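Local coordinates for protein trichosurin (Trichosurus vulpecula, PDB 2RA6) that binds small molecules such as 4-ethylphenol inside its lipocalin barrel and probably carries them as a secreted, homodimeric milk whey protein, at the 4-ethylphenol site and the interface of chains A and B. Numbering follows the deposited sequence. Chains: chain A/B, Trichosurin.

Contact 1 lies inside the lipocalin barrel and contact 2 on its outer wall, where two chains meet as the known homodimer; the centres of their C-alpha atoms are about 15 Å apart. Strand 109-118 serves both: A:Phe112 and A:Phe114 turn inward to the ligand in contact 1, whereas the adjacent A:Tyr115 borders the partner chain in contact 2. Strand 72-82, which gives A:Leu78 and A:Ala80 to the pocket, leads directly into the loop carrying A:Glu85 and A:Arg87. The barrel wall thus binds the ligand on one surface and the second subunit on the other; the structure alone does not show whether one event influences the other.

Contact 1: the 4-ethylphenol site. Residues chain A 61-63, 65, 78-80, 112, 114, 129. With ETY (4-ethylphenol), chain C.
The calyx of the lipocalin beta-barrel holds 4-ethylphenol here, with the phenol end against strands 60-69 and 72-82 and the ethyl tail among aromatic rings, mainly from strands 109-118 and 121-130. The ligand is completely buried, so its lone polar group must be satisfied from within, and the main chain does this. The phenol hydroxyl O1 donates to A:Leu61 O at 2.8 Å, from above the plane of that carbonyl. It accepts from A:Gly63 N at 2.9 Å in a bent bond. A:Leu78 O makes a still shorter hydrogen bond, 2.5 Å from ETY O1, so the single hydroxyl proton must be shared or alternate between the two carbonyls. A:Thr79 N, 3.1 Å from ETY O1, is a possible further donor. Glycine suits position 63: with no side chain in the way, A:Gly63 CA packs 3.6 Å from ETY C6. Just behind this polar pocket, A:Thr79 OG1 donates in plane to a lone pair of A:Asn62 OD1, tying together the two strands that grip the hydroxyl.

The phenol ring lies between unlike walls. A:Phe65 turns its CE1-CZ edge onto one face, the ring planes 83° apart, and its CZ also touches methyl C8. The small A:Ala80 CB approaches the opposite face, 3.9 Å from ETY C2. A:Leu61 CB touches the rim on the alanine side.

Phenylalanines, apolar and flat, enclose the tail. A:Phe112 lays one face against the methylene in a CH-pi contact, its CD2 3.5 Å from ETY C7. A:Phe114 meets the tail with its edge, C8 lying in its plane, and A:Phe129 brings CE1 and CZ together against C8. Backbone polarity at one end and aromatic surface at the other fit the barrel to hold a small phenol, consistent with a role in small-molecule binding and transport.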
loop_
_atom_site.group_PDB
_atom_site.type_symbol
_atom_site.label_atom_id
_atom_site.label_comp_id
_atom_site.label_asym_id
_atom_site.label_seq_id
_atom_site.Cartn_x
_atom_site.Cartn_y
_atom_site.Cartn_z
ATOM N N LEU A 61 -13.812 -5.412 -10.635
ATOM C CA LEU A 61 -13.024 -5.550 -11.849
ATOM C C LEU A 61 -12.774 -7.019 -12.149
ATOM O O LEU A 61 -12.071 -7.705 -11.403
ATOM C CB LEU A 61 -11.680 -4.834 -11.696
ATOM C CG LEU A 61 -11.692 -3.361 -11.291
ATOM C CD1 LEU A 61 -10.256 -2.852 -11.207
ATOM C CD2 LEU A 61 -12.481 -2.542 -12.308
ATOM N N ASN A 62 -13.361 -7.513 -13.233
ATOM C CA ASN A 62 -13.155 -8.901 -13.611
ATOM C C ASN A 62 -12.033 -8.928 -14.631
ATOM O O ASN A 62 -12.194 -8.468 -15.762
ATOM C CB ASN A 62 -14.424 -9.504 -14.220
ATOM C CG ASN A 62 -15.559 -9.589 -13.222
ATOM O OD1 ASN A 62 -15.343 -9.885 -12.046
ATOM N ND2 ASN A 62 -16.780 -9.345 -13.688
ATOM N N GLY A 63 -10.889 -9.455 -14.217
ATOM C CA GLY A 63 -9.755 -9.507 -15.109
ATOM C C GLY A 63 -9.475 -10.872 -15.686
ATOM O O GLY A 63 -9.617 -11.897 -15.016
ATOM N N PHE A 65 -6.441 -12.827 -17.472
ATOM C CA PHE A 65 -5.002 -12.820 -17.694
ATOM C C PHE A 65 -4.538 -14.129 -18.300
ATOM O O PHE A 65 -5.279 -15.113 -18.333
ATOM C CB PHE A 65 -4.226 -12.702 -16.375
ATOM C CG PHE A 65 -4.510 -11.473 -15.580
ATOM C CD1 PHE A 65 -5.662 -11.365 -14.804
ATOM C CD2 PHE A 65 -3.589 -10.433 -15.563
ATOM C CE1 PHE A 65 -5.887 -10.237 -14.019
ATOM C CE2 PHE A 65 -3.806 -9.303 -14.785
ATOM C CZ PHE A 65 -4.957 -9.203 -14.010
ATOM N N LEU A 78 -9.571 -13.509 -12.497
ATOM C CA LEU A 78 -9.594 -12.994 -11.139
ATOM C C LEU A 78 -10.609 -11.874 -11.048
ATOM O O LEU A 78 -11.047 -11.335 -12.063
ATOM C CB LEU A 78 -8.206 -12.472 -10.752
ATOM C CG LEU A 78 -7.069 -13.502 -10.678
ATOM C CD1 LEU A 78 -5.734 -12.789 -10.544
ATOM C CD2 LEU A 78 -7.299 -14.443 -9.506
ATOM N N THR A 79 -11.003 -11.541 -9.828
ATOM C CA THR A 79 -11.944 -10.461 -9.616
ATOM C C THR A 79 -11.438 -9.600 -8.473
ATOM O O THR A 79 -11.232 -10.092 -7.362
ATOM C CB THR A 79 -13.355 -10.975 -9.248
ATOM O OG1 THR A 79 -13.911 -11.698 -10.355
ATOM C CG2 THR A 79 -14.267 -9.810 -8.906
ATOM N N ALA A 80 -11.208 -8.325 -8.760
ATOM C CA ALA A 80 -10.769 -7.382 -7.739
ATOM C C ALA A 80 -12.062 -6.719 -7.285
ATOM O O ALA A 80 -12.710 -6.020 -8.064
ATOM C CB ALA A 80 -9.822 -6.357 -8.333
ATOM N N PHE A 112 -1.758 -0.211 -11.873
ATOM C CA PHE A 112 -2.322 -0.917 -10.731
ATOM C C PHE A 112 -1.189 -1.260 -9.787
ATOM O O PHE A 112 -0.188 -1.848 -10.193
ATOM C CB PHE A 112 -3.033 -2.210 -11.152
ATOM C CG PHE A 112 -4.375 -1.986 -11.792
ATOM C CD1 PHE A 112 -4.498 -1.928 -13.176
ATOM C CD2 PHE A 112 -5.520 -1.840 -11.008
ATOM C CE1 PHE A 112 -5.739 -1.729 -13.772
ATOM C CE2 PHE A 112 -6.767 -1.639 -11.599
ATOM C CZ PHE A 112 -6.873 -1.584 -12.981
ATOM N N PHE A 114 -0.247 -3.293 -6.436
ATOM C CA PHE A 114 -0.670 -4.411 -5.607
ATOM C C PHE A 114 0.181 -4.488 -4.358
ATOM O O PHE A 114 1.405 -4.533 -4.441
ATOM C CB PHE A 114 -0.485 -5.734 -6.353
ATOM C CG PHE A 114 -1.528 -6.013 -7.389
ATOM C CD1 PHE A 114 -2.603 -6.844 -7.097
ATOM C CD2 PHE A 114 -1.433 -5.463 -8.660
ATOM C CE1 PHE A 114 -3.571 -7.126 -8.057
ATOM C CE2 PHE A 114 -2.399 -5.738 -9.631
ATOM C CZ PHE A 114 -3.468 -6.572 -9.323
ATOM N N PHE A 129 -0.344 -0.987 -17.648
ATOM C CA PHE A 129 -1.112 -1.540 -18.774
ATOM C C PHE A 129 -1.316 -0.520 -19.878
ATOM O O PHE A 129 -1.534 0.661 -19.603
ATOM C CB PHE A 129 -2.510 -1.972 -18.329
ATOM C CG PHE A 129 -2.533 -3.078 -17.319
ATOM C CD1 PHE A 129 -3.718 -3.375 -16.662
ATOM C CD2 PHE A 129 -1.406 -3.848 -17.053
ATOM C CE1 PHE A 129 -3.790 -4.424 -15.755
ATOM C CE2 PHE A 129 -1.466 -4.905 -16.145
ATOM C CZ PHE A 129 -2.658 -5.194 -15.495
HETATM C C8 ETY C . -4.467 -5.686 -12.594
HETATM C C7 ETY C . -5.676 -5.271 -11.748
HETATM C CG ETY C . -6.756 -6.313 -11.701
HETATM C C3 ETY C . -6.640 -7.444 -10.854
HETATM C C2 ETY C . -7.656 -8.425 -10.810
HETATM C C5 ETY C . -7.921 -6.187 -12.511
HETATM C C6 ETY C . -8.941 -7.161 -12.473
HETATM C C1 ETY C . -8.800 -8.278 -11.620
HETATM O O1 ETY C . -9.786 -9.226 -11.578
#

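Contact 2: the interface of chains A and B. Residues chain A 85-88, 100-102, 115; chain B 85-88, 100.
A left-handed helical backbone and a crowded first torsion, CG between the backbone N and the carbonyl carbon (chi1 85°), launch A:Arg87 from its loop toward the other subunit. From CG to NE the chain is extended, carrying the guanidinium across the two-fold interface of this lipocalin homodimer. B:Arg87 has the matching conformation, but the glutamates it and A:Arg87 meet differ in their first torsion.

Arginine suits the place because its flat, many-handed head uses both face and rim. B:Glu85 OE2 lies 3.2 Å above the guanidinium plane of A:Arg87, so this salt bridge is stacked (planes 24° apart). The twin is looser and unstacked: A:Glu85 approaches tip to tip, its OE2 3.8 Å from B:Arg87 NE. Both terminal nitrogens of A:Arg87 reach out of the guanidinium plane to protein acceptors. NH2 of A:Arg87 donates to B:Gln88 OE1 at 2.8 Å, in the amide plane but strongly bent. NH1 bonds to A:Tyr101 O from above that carbonyl's plane, off its lone pairs, steadying the head from its own chain. In the twin, the modelled A:Gln88 NE2 sits 2.8 Å from B:Arg87 NH2; two donors this close suggest that the amide is better turned over.

Waters take the in-plane edge. Water 1 is held by A:Arg87 NH1 and NH2, A:Glu102 OE2, B:Gln88 OE1 and B:Tyr100 OH; water 2 links A:Arg87 NE to B:Ala86 O. A:Glu102 is engineered, glycine in the natural protein; its OE1 is 4.3 Å from B:Glu85 OE2, a like-charged proximity that could favour protonation at the acidic crystal pH.

The two Tyr100 side chains point toward each other and slide past, so the rings stack antiparallel, each hydroxyl near the other's CG, with centroids 4.1 Å apart and planes 19° from parallel. Tyrosine supplies both a broad stacking face and a polar tip. B:Gln88 CG covers the second face of B:Tyr100, whose edge meets A:Arg87 NH2.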
loop_
_atom_site.group_PDB
_atom_site.type_symbol
_atom_site.label_atom_id
_atom_site.label_comp_id
_atom_site.label_asym_id
_atom_site.label_seq_id
_atom_site.Cartn_x
_atom_site.Cartn_y
_atom_site.Cartn_z
ATOM N N GLU A 85 -13.549 2.586 -0.480
ATOM C CA GLU A 85 -12.669 3.624 -0.996
ATOM C C GLU A 85 -12.573 3.577 -2.519
ATOM O O GLU A 85 -12.352 2.519 -3.109
ATOM C CB GLU A 85 -11.274 3.468 -0.386
ATOM C CG GLU A 85 -10.620 4.778 0.012
ATOM C CD GLU A 85 -11.320 5.457 1.176
ATOM O OE1 GLU A 85 -11.398 4.849 2.266
ATOM O OE2 GLU A 85 -11.790 6.601 1.002
ATOM N N ALA A 86 -12.743 4.730 -3.153
ATOM C CA ALA A 86 -12.668 4.803 -4.603
ATOM C C ALA A 86 -11.281 4.380 -5.075
ATOM O O ALA A 86 -10.286 4.605 -4.386
ATOM C CB ALA A 86 -12.971 6.223 -5.074
ATOM N N ARG A 87 -11.236 3.767 -6.252
ATOM C CA ARG A 87 -9.997 3.303 -6.875
ATOM C C ARG A 87 -9.223 2.265 -6.061
ATOM O O ARG A 87 -8.109 1.897 -6.420
ATOM C CB ARG A 87 -9.089 4.499 -7.208
ATOM C CG ARG A 87 -8.200 4.978 -6.074
ATOM C CD ARG A 87 -7.530 6.310 -6.407
ATOM N NE ARG A 87 -6.571 6.697 -5.376
ATOM C CZ ARG A 87 -5.432 6.054 -5.139
ATOM N NH1 ARG A 87 -5.109 4.993 -5.869
ATOM N NH2 ARG A 87 -4.624 6.463 -4.167
ATOM N N GLN A 88 -9.805 1.798 -4.964
ATOM C CA GLN A 88 -9.152 0.782 -4.153
ATOM C C GLN A 88 -9.968 -0.499 -4.246
ATOM O O GLN A 88 -11.196 -0.475 -4.151
ATOM C CB GLN A 88 -9.044 1.222 -2.696
ATOM C CG GLN A 88 -8.383 0.173 -1.812
ATOM C CD GLN A 88 -8.183 0.640 -0.385
ATOM O OE1 GLN A 88 -7.873 -0.157 0.502
ATOM N NE2 GLN A 88 -8.352 1.934 -0.156
ATOM N N TYR A 100 -4.607 -0.735 -5.770
ATOM C CA TYR A 100 -4.888 0.676 -6.021
ATOM C C TYR A 100 -4.738 1.002 -7.504
ATOM O O TYR A 100 -3.736 0.658 -8.128
ATOM C CB TYR A 100 -3.935 1.566 -5.219
ATOM C CG TYR A 100 -4.147 1.498 -3.731
ATOM C CD1 TYR A 100 -5.086 2.317 -3.104
ATOM C CD2 TYR A 100 -3.413 0.609 -2.950
ATOM C CE1 TYR A 100 -5.287 2.252 -1.726
ATOM C CE2 TYR A 100 -3.603 0.531 -1.572
ATOM C CZ TYR A 100 -4.540 1.358 -0.971
ATOM O OH TYR A 100 -4.722 1.292 0.392
ATOM N N TYR A 101 -5.745 1.660 -8.062
ATOM C CA TYR A 101 -5.730 2.061 -9.463
ATOM C C TYR A 101 -5.364 3.537 -9.584
ATOM O O TYR A 101 -5.799 4.361 -8.774
ATOM C CB TYR A 101 -7.113 1.838 -10.088
ATOM C CG TYR A 101 -7.330 2.559 -11.400
ATOM C CD1 TYR A 101 -6.724 2.117 -12.573
ATOM C CD2 TYR A 101 -8.151 3.683 -11.466
ATOM C CE1 TYR A 101 -6.933 2.774 -13.789
ATOM C CE2 TYR A 101 -8.368 4.347 -12.673
ATOM C CZ TYR A 101 -7.756 3.885 -13.830
ATOM O OH TYR A 101 -7.982 4.528 -15.027
ATOM N N GLU A 102 -4.560 3.860 -10.595
ATOM C CA GLU A 102 -4.143 5.238 -10.863
ATOM C C GLU A 102 -3.954 5.432 -12.369
ATOM O O GLU A 102 -3.562 4.500 -13.064
ATOM C CB GLU A 102 -2.808 5.547 -10.174
ATOM C CG GLU A 102 -2.810 5.490 -8.654
ATOM C CD GLU A 102 -1.434 5.780 -8.073
ATOM O OE1 GLU A 102 -0.852 6.832 -8.421
ATOM O OE2 GLU A 102 -0.930 4.960 -7.271
ATOM N N TYR A 115 -0.465 -4.470 -3.201
ATOM C CA TYR A 115 0.259 -4.640 -1.952
ATOM C C TYR A 115 -0.137 -6.059 -1.591
ATOM O O TYR A 115 -1.278 -6.320 -1.209
ATOM C CB TYR A 115 -0.195 -3.633 -0.898
ATOM C CG TYR A 115 0.362 -2.257 -1.171
ATOM C CD1 TYR A 115 -0.459 -1.222 -1.620
ATOM C CD2 TYR A 115 1.731 -2.012 -1.051
ATOM C CE1 TYR A 115 0.071 0.027 -1.949
ATOM C CE2 TYR A 115 2.270 -0.772 -1.377
ATOM C CZ TYR A 115 1.440 0.237 -1.824
ATOM O OH TYR A 115 1.981 1.456 -2.166
ATOM N N GLU B 85 -3.118 11.895 -6.031
ATOM C CA GLU B 85 -4.264 11.117 -5.576
ATOM C C GLU B 85 -4.722 11.557 -4.191
ATOM O O GLU B 85 -3.918 11.671 -3.264
ATOM C CB GLU B 85 -3.909 9.626 -5.549
ATOM C CG GLU B 85 -3.593 9.020 -6.913
ATOM C CD GLU B 85 -4.830 8.831 -7.777
ATOM O OE1 GLU B 85 -5.569 9.814 -7.991
ATOM O OE2 GLU B 85 -5.062 7.696 -8.247
ATOM N N ALA B 86 -6.018 11.804 -4.052
ATOM C CA ALA B 86 -6.562 12.221 -2.770
ATOM C C ALA B 86 -6.313 11.130 -1.732
ATOM O O ALA B 86 -6.195 9.953 -2.070
ATOM C CB ALA B 86 -8.057 12.493 -2.896
ATOM N N ARG B 87 -6.229 11.549 -0.475
ATOM C CA ARG B 87 -6.002 10.663 0.663
ATOM C C ARG B 87 -4.697 9.874 0.607
ATOM O O ARG B 87 -4.447 9.030 1.464
ATOM C CB ARG B 87 -7.188 9.706 0.844
ATOM C CG ARG B 87 -7.164 8.478 -0.033
ATOM C CD ARG B 87 -8.448 7.677 0.105
ATOM N NE ARG B 87 -8.401 6.456 -0.693
ATOM C CZ ARG B 87 -7.567 5.447 -0.463
ATOM N NH1 ARG B 87 -6.708 5.515 0.548
ATOM N NH2 ARG B 87 -7.592 4.375 -1.241
ATOM N N GLN B 88 -3.871 10.137 -0.399
ATOM C CA GLN B 88 -2.580 9.463 -0.512
ATOM C C GLN B 88 -1.486 10.502 -0.298
ATOM O O GLN B 88 -1.524 11.585 -0.886
ATOM C CB GLN B 88 -2.402 8.824 -1.887
ATOM C CG GLN B 88 -1.190 7.901 -1.961
ATOM C CD GLN B 88 -0.965 7.335 -3.345
ATOM O OE1 GLN B 88 -1.917 7.053 -4.073
ATOM N NE2 GLN B 88 0.303 7.148 -3.713
ATOM N N TYR B 100 -1.664 6.169 3.270
ATOM C CA TYR B 100 -3.064 6.264 2.869
ATOM C C TYR B 100 -3.952 6.557 4.071
ATOM O O TYR B 100 -3.835 5.922 5.116
ATOM C CB TYR B 100 -3.538 4.971 2.196
ATOM C CG TYR B 100 -2.902 4.689 0.853
ATOM C CD1 TYR B 100 -1.666 4.052 0.765
ATOM C CD2 TYR B 100 -3.537 5.063 -0.328
ATOM C CE1 TYR B 100 -1.077 3.794 -0.473
ATOM C CE2 TYR B 100 -2.960 4.812 -1.567
ATOM C CZ TYR B 100 -1.732 4.178 -1.633
ATOM O OH TYR B 100 -1.158 3.929 -2.860
HETATM O O HOH W 1 -2.640 4.885 -5.225
HETATM O O HOH W 2 -7.892 8.701 -4.023
HETATM O O HOH W 3 1.413 6.001 -6.507
#